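Long-range contacts in cell wall binding protein cwp8 (Peptoclostridium difficile, PDB 5J6Q), which probably attaches to the cell wall through its CWB2 modules as an S-layer-associated surface protein with a likely role in adhesion: residues 188-193 with 256-261; 218-223 with 270-275. All coordinates share one frame; numbering follows the deposited sequence.

Interaction 1: residues 188-193 with 256-261; sequences QDISAE and ETISVS
The side-chain amide of Gln188 and the carboxylate of Glu256 meet edge on and nearly coplanar, their planes 26° apart. Gln188 NE2 gives its N-H to Glu256 OE2 at 2.8 Å; the acceptor lies in the amide plane and is met nearly along its C-O axis, although the N-H is bent to 142°. Ile258 CG1 lies over one face of the amide, toward its NE2 end, 3.7 Å from Gln188 NE2. Gln188 reaches this position with CG anti to its carbonyl carbon (chi1 -62°) and an extended chain beyond. The other carboxylate oxygen of Glu256 pairs with Lys211, and this cation would probably hold the acid ionised.

On the same face of the sheet, Ile190 crosses Ile258 obliquely and packs tightly, with Ile190 CD1 only 3.3 Å from Ile258 CG2. Ile190 also lies alongside Val260, CG1 to CG1 at 3.4 Å. Asp189 and Ser259 point to the opposite face, where Ser259 OG bonds to Asp245.

Beneath the side chains runs a parallel ladder. Gln188 N bonds to Thr257 O, and Ser259 N meets Gln188 O almost straight at 2.8 Å. Ile190 N then takes Ser259 O, whereas the return bond from Ser261 N to Ile190 O is weak. Past the strand end, Ala192 N still bonds Ser261 O, from above the carbonyl plane. Gln188 and Ile190, alternate residues, each bond through N and O to the two residues flanking their partner, which typifies parallel beta pairing; here it adds outer strand 186-191 to an otherwise antiparallel sheet.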
loop_
_atom_site.group_PDB
_atom_site.type_symbol
_atom_site.label_atom_id
_atom_site.label_comp_id
_atom_site.label_asym_id
_atom_site.label_seq_id
_atom_site.Cartn_x
_atom_site.Cartn_y
_atom_site.Cartn_z
ATOM N N GLN A 188 12.861 0.457 0.401
ATOM C CA GLN A 188 12.167 -0.807 0.396
ATOM C C GLN A 188 11.828 -1.152 -1.034
ATOM O O GLN A 188 11.503 -0.259 -1.831
ATOM C CB GLN A 188 10.843 -0.708 1.193
ATOM C CG GLN A 188 10.975 -0.371 2.653
ATOM C CD GLN A 188 9.658 -0.641 3.355
ATOM O OE1 GLN A 188 9.096 -1.727 3.252
ATOM N NE2 GLN A 188 9.132 0.348 4.051
ATOM N N ASP A 189 11.897 -2.411 -1.356
ATOM C CA ASP A 189 11.522 -2.905 -2.676
ATOM C C ASP A 189 10.403 -3.940 -2.469
ATOM O O ASP A 189 10.706 -5.069 -2.072
ATOM C CB ASP A 189 12.729 -3.580 -3.326
ATOM C CG ASP A 189 12.955 -3.095 -4.710
ATOM O OD1 ASP A 189 14.090 -2.742 -5.016
ATOM O OD2 ASP A 189 11.976 -3.069 -5.497
ATOM N N ILE A 190 9.135 -3.596 -2.728
ATOM C CA ILE A 190 8.048 -4.552 -2.444
ATOM C C ILE A 190 7.028 -4.691 -3.581
ATOM O O ILE A 190 6.930 -3.822 -4.453
ATOM C CB ILE A 190 7.306 -4.050 -1.171
ATOM C CG1 ILE A 190 6.783 -2.611 -1.458
ATOM C CG2 ILE A 190 8.234 -4.076 0.046
ATOM C CD1 ILE A 190 5.982 -1.984 -0.305
ATOM N N SER A 191 6.297 -5.781 -3.587
ATOM C CA SER A 191 5.275 -5.912 -4.596
ATOM C C SER A 191 4.128 -4.872 -4.247
ATOM O O SER A 191 4.035 -4.388 -3.112
ATOM C CB SER A 191 4.730 -7.335 -4.592
ATOM O OG SER A 191 3.979 -7.565 -3.406
ATOM N N ALA A 192 3.292 -4.533 -5.207
ATOM C CA ALA A 192 2.209 -3.584 -4.987
ATOM C C ALA A 192 1.144 -4.273 -4.114
ATOM O O ALA A 192 0.499 -3.608 -3.307
ATOM C CB ALA A 192 1.622 -3.191 -6.320
ATOM N N GLU A 193 1.009 -5.621 -4.254
ATOM C CA GLU A 193 0.029 -6.393 -3.517
ATOM C C GLU A 193 0.178 -6.276 -1.994
ATOM O O GLU A 193 -0.827 -6.187 -1.296
ATOM C CB GLU A 193 0.104 -7.860 -3.938
ATOM C CG GLU A 193 -0.656 -8.138 -5.236
ATOM C CD GLU A 193 0.096 -7.683 -6.503
ATOM O OE1 GLU A 193 1.263 -7.246 -6.398
ATOM O OE2 GLU A 193 -0.480 -7.775 -7.604
ATOM N N GLU A 256 12.172 8.227 3.443
ATOM C CA GLU A 256 12.024 6.813 3.200
ATOM C C GLU A 256 11.517 6.680 1.822
ATOM O O GLU A 256 10.617 7.397 1.431
ATOM C CB GLU A 256 11.060 6.154 4.250
ATOM C CG GLU A 256 10.457 4.852 3.776
ATOM C CD GLU A 256 9.489 4.227 4.802
ATOM O OE1 GLU A 256 8.763 4.982 5.491
ATOM O OE2 GLU A 256 9.471 2.973 4.910
ATOM N N THR A 257 12.060 5.768 1.061
ATOM C CA THR A 257 11.599 5.575 -0.292
ATOM C C THR A 257 11.151 4.138 -0.480
ATOM O O THR A 257 11.930 3.231 -0.190
ATOM C CB THR A 257 12.752 5.977 -1.283
ATOM O OG1 THR A 257 12.921 7.402 -1.234
ATOM C CG2 THR A 257 12.435 5.587 -2.671
ATOM N N ILE A 258 9.900 3.901 -0.973
ATOM C CA ILE A 258 9.389 2.545 -1.197
ATOM C C ILE A 258 9.066 2.311 -2.665
ATOM O O ILE A 258 8.167 2.947 -3.194
ATOM C CB ILE A 258 8.092 2.318 -0.353
ATOM C CG1 ILE A 258 8.413 2.459 1.128
ATOM C CG2 ILE A 258 7.503 0.913 -0.675
ATOM C CD1 ILE A 258 7.146 2.754 1.975
ATOM N N SER A 259 9.732 1.360 -3.290
ATOM C CA SER A 259 9.594 1.016 -4.712
ATOM C C SER A 259 8.619 -0.127 -4.852
ATOM O O SER A 259 8.853 -1.219 -4.275
ATOM C CB SER A 259 10.954 0.579 -5.293
ATOM O OG SER A 259 12.012 1.433 -4.864
ATOM N N VAL A 260 7.559 0.069 -5.645
ATOM C CA VAL A 260 6.608 -1.019 -5.786
ATOM C C VAL A 260 6.375 -1.356 -7.240
ATOM O O VAL A 260 6.498 -0.516 -8.119
ATOM C CB VAL A 260 5.279 -0.686 -5.049
ATOM C CG1 VAL A 260 5.576 -0.314 -3.593
ATOM C CG2 VAL A 260 4.550 0.457 -5.723
ATOM N N SER A 261 6.023 -2.590 -7.487
ATOM C CA SER A 261 5.827 -3.033 -8.835
ATOM C C SER A 261 4.998 -4.250 -8.780
ATOM O O SER A 261 4.882 -4.831 -7.720
ATOM C CB SER A 261 7.186 -3.391 -9.455
ATOM O OG SER A 261 7.818 -4.355 -8.619
#

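Interaction 2: residues 218-223 with 270-275; sequences LTFENE and DLHKVL
Leu218 meets Leu275 at the start of the contact, CD1 to CD2 at 4.3 Å, a loose apolar touch between the strand and the buried side of the helix. Its other methyl, CD2, lies 3.9 Å from the plane of the Phe220 ring, offset toward the rim, so Leu218 also backs the aromatic group that follows on the same side of the strand.

Phe220 has the largest share on the strand side, met by His272 and Leu275. Its CG stands anti to the carbonyl carbon, beside the backbone N (chi1 -63°). The Phe220 and His272 side chains reach toward each other tip to tip. The imidazole covers the face of the phenyl ring opposite Leu218, with centroids 4.2 Å apart and planes inclined by 35°, an oblique aromatic pair. At the phenyl edge, Phe220 CZ touches Leu275 CB at 3.7 Å.

The sheet and helix 265-280 are two layers of an alpha/beta domain: the axes of strand 218-221 and helix 270-275 stand 10.9 Å apart and run at 146°, roughly antiparallel. Side chains from both layers fill the gap; Phe244 of strand 242-249 sets its ring edge-to-face with His272, and Ile246 of that strand meets both Leu218 and Leu275.

The chain then turns a corner at Asn222, whose ND2 bonds to Asp245. Beyond it, the poorly ordered Glu223 brings its carboxylate to the edge of the imidazole, the two side chains crossing at about a right angle.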
loop_
_atom_site.group_PDB
_atom_site.type_symbol
_atom_site.label_atom_id
_atom_site.label_comp_id
_atom_site.label_asym_id
_atom_site.label_seq_id
_atom_site.Cartn_x
_atom_site.Cartn_y
_atom_site.Cartn_z
ATOM N N LEU A 218 4.023 13.154 0.969
ATOM C CA LEU A 218 4.158 11.993 0.122
ATOM C C LEU A 218 4.452 12.521 -1.233
ATOM O O LEU A 218 3.766 13.402 -1.704
ATOM C CB LEU A 218 2.883 11.112 0.083
ATOM C CG LEU A 218 3.086 9.669 -0.394
ATOM C CD1 LEU A 218 1.827 8.862 -0.133
ATOM C CD2 LEU A 218 3.337 9.592 -1.881
ATOM N N THR A 219 5.446 11.967 -1.883
ATOM C CA THR A 219 5.827 12.434 -3.207
ATOM C C THR A 219 6.080 11.228 -4.023
ATOM O O THR A 219 6.347 10.153 -3.460
ATOM C CB THR A 219 7.044 13.397 -3.098
ATOM O OG1 THR A 219 8.081 12.734 -2.344
ATOM C CG2 THR A 219 6.657 14.724 -2.369
ATOM N N PHE A 220 5.981 11.365 -5.329
ATOM C CA PHE A 220 6.174 10.205 -6.202
ATOM C C PHE A 220 7.453 10.347 -7.020
ATOM O O PHE A 220 7.968 11.453 -7.166
ATOM C CB PHE A 220 4.993 10.041 -7.166
ATOM C CG PHE A 220 3.659 9.760 -6.502
ATOM C CD1 PHE A 220 2.702 10.753 -6.389
ATOM C CD2 PHE A 220 3.363 8.503 -6.004
ATOM C CE1 PHE A 220 1.473 10.493 -5.793
ATOM C CE2 PHE A 220 2.133 8.245 -5.409
ATOM C CZ PHE A 220 1.196 9.241 -5.306
ATOM N N GLU A 221 7.962 9.229 -7.560
ATOM C CA GLU A 221 9.167 9.275 -8.367
ATOM C C GLU A 221 9.241 8.027 -9.200
ATOM O O GLU A 221 8.516 7.072 -8.940
ATOM C CB GLU A 221 10.419 9.430 -7.484
ATOM C CG GLU A 221 10.806 10.890 -7.301
ATOM C CD GLU A 221 11.318 11.187 -5.909
ATOM O OE1 GLU A 221 12.251 10.480 -5.469
ATOM O OE2 GLU A 221 10.782 12.124 -5.258
ATOM N N ASN A 222 10.108 8.047 -10.214
ATOM C CA ASN A 222 10.360 6.963 -11.162
ATOM C C ASN A 222 9.076 6.279 -11.586
ATOM O O ASN A 222 8.999 5.053 -11.635
ATOM C CB ASN A 222 11.345 5.965 -10.558
ATOM C CG ASN A 222 12.652 6.631 -10.215
ATOM O OD1 ASN A 222 13.443 6.931 -11.115
ATOM N ND2 ASN A 222 12.940 6.935 -8.949
ATOM N N GLU A 223 8.057 7.089 -11.892
ATOM C CA GLU A 223 6.760 6.579 -12.325
ATOM C C GLU A 223 6.852 5.954 -13.721
ATOM O O GLU A 223 7.068 6.660 -14.697
ATOM C CB GLU A 223 5.730 7.719 -12.313
ATOM C CG GLU A 223 5.477 8.240 -10.908
ATOM C CD GLU A 223 4.866 9.631 -10.890
ATOM O OE1 GLU A 223 3.920 9.842 -10.105
ATOM O OE2 GLU A 223 5.332 10.509 -11.647
ATOM N N ASP A 270 -4.302 1.641 -10.001
ATOM C CA ASP A 270 -5.330 1.839 -8.963
ATOM C C ASP A 270 -4.714 2.300 -7.646
ATOM O O ASP A 270 -5.111 3.355 -7.066
ATOM C CB ASP A 270 -6.121 0.532 -8.848
ATOM C CG ASP A 270 -7.082 0.440 -10.009
ATOM O OD1 ASP A 270 -7.230 1.445 -10.738
ATOM O OD2 ASP A 270 -7.687 -0.622 -10.198
ATOM N N LEU A 271 -3.646 1.579 -7.235
ATOM C CA LEU A 271 -2.927 1.939 -6.024
ATOM C C LEU A 271 -2.361 3.306 -6.152
ATOM O O LEU A 271 -2.362 4.111 -5.193
ATOM C CB LEU A 271 -1.779 0.921 -5.750
ATOM C CG LEU A 271 -0.775 1.466 -4.726
ATOM C CD1 LEU A 271 -1.479 1.667 -3.403
ATOM C CD2 LEU A 271 0.383 0.496 -4.489
ATOM N N HIS A 272 -1.818 3.624 -7.337
ATOM C CA HIS A 272 -1.220 4.993 -7.496
ATOM C C HIS A 272 -2.350 6.015 -7.385
ATOM O O HIS A 272 -2.188 7.065 -6.767
ATOM C CB HIS A 272 -0.488 5.113 -8.843
ATOM C CG HIS A 272 0.116 6.467 -9.014
ATOM N ND1 HIS A 272 1.453 6.720 -8.762
ATOM C CD2 HIS A 272 -0.437 7.644 -9.391
ATOM C CE1 HIS A 272 1.677 8.007 -9.000
ATOM N NE2 HIS A 272 0.558 8.590 -9.375
ATOM N N LYS A 273 -3.516 5.738 -7.999
ATOM C CA LYS A 273 -4.728 6.635 -7.774
ATOM C C LYS A 273 -5.026 6.866 -6.252
ATOM O O LYS A 273 -5.191 8.038 -5.773
ATOM C CB LYS A 273 -5.997 5.982 -8.381
ATOM C CG LYS A 273 -6.029 6.052 -9.902
ATOM C CD LYS A 273 -7.206 5.284 -10.521
ATOM C CE LYS A 273 -6.809 4.704 -11.867
ATOM N NZ LYS A 273 -7.741 3.634 -12.345
ATOM N N VAL A 274 -5.036 5.728 -5.429
ATOM C CA VAL A 274 -5.330 5.928 -3.971
ATOM C C VAL A 274 -4.304 6.698 -3.305
ATOM O O VAL A 274 -4.577 7.596 -2.428
ATOM C CB VAL A 274 -5.485 4.537 -3.333
ATOM C CG1 VAL A 274 -5.590 4.636 -1.814
ATOM C CG2 VAL A 274 -6.669 3.840 -3.963
ATOM N N LEU A 275 -3.006 6.444 -3.738
ATOM C CA LEU A 275 -1.964 7.254 -3.050
ATOM C C LEU A 275 -2.032 8.740 -3.434
ATOM O O LEU A 275 -1.650 9.603 -2.613
ATOM C CB LEU A 275 -0.597 6.649 -3.334
ATOM C CG LEU A 275 -0.537 5.241 -2.662
ATOM C CD1 LEU A 275 0.776 4.510 -2.953
ATOM C CD2 LEU A 275 -0.722 5.499 -1.128
#

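The two contacts lie about 11 Å apart between centres and belong to one mixed four-stranded sheet, ordered 186-191, 256-262, 242-249, 217-224. Their segments alternate along the chain (188-193, 218-223, 256-261, 270-275), so the contacts interlock in sequence. Strand 256-262, used by interaction 1, is followed in the chain by helix 265-280, used by interaction 2. They touch where Ala192 O comes within 4.3 Å of Leu271 CD2. Both lie in Cwp8 domain 3, where interaction 1 binds one outermost strand to its neighbour while interaction 2 packs the other outermost strand against helix 265-280.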